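Local coordinates for protein endo-beta-mannanase (Opitutaceae bacterium TAV5, PDB 7BOB) that acts as an exo-beta-1,4-mannosidase of glycoside hydrolase family 5 in the termite hindgut, probably releasing mannose from chain ends of beta-1,4-linked mannosides, at residues E188-V200 with A230-Y242. Numbering follows the deposited sequence.
Sequences EALILSGCDHQQV and AQPGIDVLTMHGY
Q199 reaches across to T238 of strand 237-241 and to Q231. Its CB points toward that segment, CG stands anti to the carbonyl carbon (chi1 -61°), and the extended chain carries CD and the amide across. There NE2, beside M239 CE, donates to T238 O at 2.8 Å, nearly along the C=O axis, and to D196 O of its own segment at 3.0 Å, both acceptors lying in the amide plane. OE1 accepts from Q231 NE2 at 3.0 Å, the two amides turned 51° apart, and also from a water that S193 OG and Q231 OE1 hold. With an alanine here, T238 O and Q231 NE2 would probably each lose a partner and the water one of its anchors. Nearby, T238 OG1 donates to C195 O at 2.8 Å; that oxygen sits over one face of the H240 ring, whose ND1 and NE2 hydrogen-bond to E156 and Q280. D235 OD2, salt-bridged to R183, accepts from I191 N at 3.1 Å, while I191 O accepts from both D235 N and V236 N. L192 and V236, just ahead of strand 237-241, form a single backbone bridge where the fifth and sixth strands meet, consistent with closure of the family 5 (beta/alpha)8 barrel.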
# COMPACT_ATOMS: atom_id res chain seq x y z
N GLU A 188 13.18 21.48 -37.63
CA GLU A 188 11.79 21.55 -38.04
C GLU A 188 11.09 20.19 -38.02
O GLU A 188 9.96 20.08 -38.50
CB GLU A 188 11.67 22.17 -39.44
CG GLU A 188 12.16 23.61 -39.52
CD GLU A 188 11.68 24.45 -38.34
OE1 GLU A 188 10.45 24.61 -38.18
OE2 GLU A 188 12.53 24.94 -37.57
N ALA A 189 11.75 19.16 -37.51
CA ALA A 189 11.15 17.83 -37.49
C ALA A 189 9.87 17.82 -36.66
O ALA A 189 9.69 18.59 -35.72
CB ALA A 189 12.15 16.81 -36.92
N LEU A 190 8.97 16.91 -37.05
CA LEU A 190 7.82 16.55 -36.23
C LEU A 190 8.24 15.44 -35.27
O LEU A 190 8.70 14.37 -35.70
CB LEU A 190 6.65 16.10 -37.11
CG LEU A 190 6.05 17.17 -38.03
CD1 LEU A 190 4.74 16.70 -38.64
CD2 LEU A 190 5.85 18.48 -37.29
N ILE A 191 8.13 15.72 -33.97
CA ILE A 191 8.45 14.76 -32.92
C ILE A 191 7.15 14.34 -32.24
O ILE A 191 6.31 15.18 -31.89
CB ILE A 191 9.44 15.36 -31.90
CG1 ILE A 191 10.65 15.93 -32.64
CG2 ILE A 191 9.90 14.30 -30.92
CD1 ILE A 191 11.61 16.68 -31.76
N LEU A 192 6.97 13.03 -32.10
CA LEU A 192 5.83 12.46 -31.39
C LEU A 192 6.34 11.89 -30.07
O LEU A 192 7.51 11.50 -29.96
CB LEU A 192 5.15 11.37 -32.21
CG LEU A 192 4.87 11.66 -33.69
CD1 LEU A 192 5.94 11.08 -34.58
CD2 LEU A 192 3.54 11.08 -34.05
N SER A 193 5.45 11.86 -29.08
CA SER A 193 5.84 11.37 -27.76
C SER A 193 6.00 9.85 -27.74
O SER A 193 6.94 9.34 -27.15
CB SER A 193 4.81 11.79 -26.71
OG SER A 193 3.70 10.91 -26.71
N GLY A 194 5.09 9.11 -28.37
CA GLY A 194 5.08 7.66 -28.24
C GLY A 194 4.34 7.13 -27.01
O GLY A 194 4.37 5.91 -26.77
N CYS A 195 3.68 8.00 -26.25
CA CYS A 195 3.01 7.62 -25.01
C CYS A 195 1.66 6.94 -25.28
O CYS A 195 1.09 7.02 -26.38
CB CYS A 195 2.81 8.85 -24.13
SG CYS A 195 4.37 9.52 -23.45
N ASP A 196 1.14 6.27 -24.25
CA ASP A 196 -0.11 5.55 -24.40
C ASP A 196 -1.19 6.17 -23.52
O ASP A 196 -1.08 7.33 -23.13
CB ASP A 196 0.09 4.05 -24.10
CG ASP A 196 0.53 3.77 -22.66
OD1 ASP A 196 0.29 4.61 -21.78
OD2 ASP A 196 1.11 2.69 -22.40
N HIS A 197 -2.23 5.40 -23.19
CA HIS A 197 -3.36 5.95 -22.46
C HIS A 197 -3.04 6.24 -21.00
O HIS A 197 -3.85 6.90 -20.33
CB HIS A 197 -4.58 5.02 -22.60
CG HIS A 197 -4.42 3.70 -21.91
ND1 HIS A 197 -3.34 2.87 -22.13
CD2 HIS A 197 -5.21 3.06 -21.02
CE1 HIS A 197 -3.46 1.78 -21.38
NE2 HIS A 197 -4.59 1.87 -20.70
N GLN A 198 -1.88 5.82 -20.49
CA GLN A 198 -1.55 6.20 -19.13
C GLN A 198 -1.34 7.70 -18.98
O GLN A 198 -1.33 8.19 -17.84
CB GLN A 198 -0.33 5.43 -18.65
CG GLN A 198 -0.57 3.95 -18.76
CD GLN A 198 0.14 3.19 -17.72
OE1 GLN A 198 -0.07 3.42 -16.54
NE2 GLN A 198 1.04 2.30 -18.14
N GLN A 199 -1.21 8.44 -20.08
CA GLN A 199 -1.31 9.89 -20.00
C GLN A 199 -2.62 10.32 -19.36
O GLN A 199 -2.67 11.36 -18.69
CB GLN A 199 -1.22 10.52 -21.39
CG GLN A 199 0.06 10.29 -22.15
CD GLN A 199 -0.04 10.81 -23.57
OE1 GLN A 199 0.23 11.98 -23.84
NE2 GLN A 199 -0.49 9.95 -24.48
N VAL A 200 -3.70 9.55 -19.57
CA VAL A 200 -5.03 9.89 -19.06
C VAL A 200 -5.30 9.24 -17.70
O VAL A 200 -5.83 9.88 -16.79
CB VAL A 200 -6.12 9.48 -20.07
CG1 VAL A 200 -7.49 9.84 -19.53
CG2 VAL A 200 -5.88 10.16 -21.43
N ALA A 230 3.28 20.74 -21.33
CA ALA A 230 3.75 19.77 -20.35
C ALA A 230 4.61 18.71 -20.99
O ALA A 230 5.30 17.98 -20.27
CB ALA A 230 2.57 19.10 -19.63
N GLN A 231 4.59 18.61 -22.32
CA GLN A 231 5.48 17.76 -23.10
C GLN A 231 6.26 18.68 -24.04
O GLN A 231 5.93 18.81 -25.23
CB GLN A 231 4.69 16.69 -23.85
CG GLN A 231 4.07 15.63 -22.93
CD GLN A 231 3.18 14.64 -23.68
OE1 GLN A 231 3.48 14.27 -24.81
NE2 GLN A 231 2.09 14.24 -23.06
N PRO A 232 7.29 19.34 -23.53
CA PRO A 232 7.97 20.37 -24.32
C PRO A 232 8.63 19.77 -25.55
O PRO A 232 9.23 18.69 -25.50
CB PRO A 232 9.01 20.93 -23.35
CG PRO A 232 9.27 19.79 -22.41
CD PRO A 232 7.93 19.15 -22.22
N GLY A 233 8.50 20.47 -26.67
CA GLY A 233 9.12 20.02 -27.89
C GLY A 233 8.39 18.93 -28.64
O GLY A 233 8.92 18.43 -29.64
N ILE A 234 7.18 18.54 -28.21
CA ILE A 234 6.42 17.47 -28.85
C ILE A 234 5.36 18.10 -29.75
O ILE A 234 4.50 18.85 -29.27
CB ILE A 234 5.78 16.54 -27.81
CG1 ILE A 234 6.87 15.83 -26.99
CG2 ILE A 234 4.86 15.54 -28.50
CD1 ILE A 234 7.65 14.84 -27.80
N ASP A 235 5.41 17.81 -31.05
CA ASP A 235 4.44 18.41 -31.97
C ASP A 235 3.16 17.61 -32.06
O ASP A 235 2.10 18.19 -32.30
CB ASP A 235 5.04 18.56 -33.38
CG ASP A 235 6.35 19.33 -33.38
OD1 ASP A 235 6.32 20.56 -33.19
OD2 ASP A 235 7.41 18.69 -33.53
N VAL A 236 3.24 16.29 -31.93
CA VAL A 236 2.09 15.41 -32.15
C VAL A 236 1.94 14.51 -30.93
O VAL A 236 2.79 13.65 -30.68
CB VAL A 236 2.23 14.56 -33.41
CG1 VAL A 236 1.01 13.67 -33.55
CG2 VAL A 236 2.43 15.44 -34.66
N LEU A 237 0.85 14.69 -30.19
CA LEU A 237 0.52 13.76 -29.11
C LEU A 237 0.16 12.41 -29.71
O LEU A 237 -0.27 12.33 -30.87
CB LEU A 237 -0.66 14.30 -28.30
CG LEU A 237 -0.46 15.74 -27.82
CD1 LEU A 237 -1.64 16.19 -26.94
CD2 LEU A 237 0.86 15.84 -27.05
N THR A 238 0.37 11.35 -28.94
CA THR A 238 -0.03 10.02 -29.40
C THR A 238 -0.99 9.36 -28.41
O THR A 238 -1.04 9.70 -27.22
CB THR A 238 1.19 9.11 -29.62
OG1 THR A 238 1.82 8.88 -28.36
CG2 THR A 238 2.18 9.75 -30.58
N MET A 239 -1.75 8.39 -28.92
CA MET A 239 -2.62 7.54 -28.11
C MET A 239 -2.48 6.11 -28.60
O MET A 239 -2.33 5.86 -29.80
CB MET A 239 -4.09 8.00 -28.20
CG MET A 239 -5.03 7.31 -27.21
SD MET A 239 -4.30 7.30 -25.54
CE MET A 239 -4.17 9.06 -25.19
N HIS A 240 -2.43 5.19 -27.65
CA HIS A 240 -2.39 3.75 -27.87
C HIS A 240 -3.58 3.14 -27.15
O HIS A 240 -3.91 3.55 -26.04
CB HIS A 240 -1.13 3.09 -27.29
CG HIS A 240 0.16 3.58 -27.87
ND1 HIS A 240 1.38 3.09 -27.46
CD2 HIS A 240 0.42 4.51 -28.82
CE1 HIS A 240 2.34 3.70 -28.13
NE2 HIS A 240 1.79 4.56 -28.96
N GLY A 241 -4.19 2.12 -27.74
CA GLY A 241 -5.29 1.54 -27.00
C GLY A 241 -5.69 0.18 -27.49
O GLY A 241 -5.65 -0.10 -28.70
N TYR A 242 -6.05 -0.67 -26.55
CA TYR A 242 -6.42 -2.05 -26.78
C TYR A 242 -7.64 -2.39 -25.94
O TYR A 242 -7.91 -1.72 -24.94
CB TYR A 242 -5.25 -2.97 -26.42
CG TYR A 242 -3.99 -2.63 -27.14
CD1 TYR A 242 -3.11 -1.66 -26.66
CD2 TYR A 242 -3.67 -3.29 -28.33
CE1 TYR A 242 -1.90 -1.36 -27.37
CE2 TYR A 242 -2.50 -3.01 -29.02
CZ TYR A 242 -1.62 -2.05 -28.54
OH TYR A 242 -0.45 -1.79 -29.26
O HOH W 1 1.59 12.58 -26.07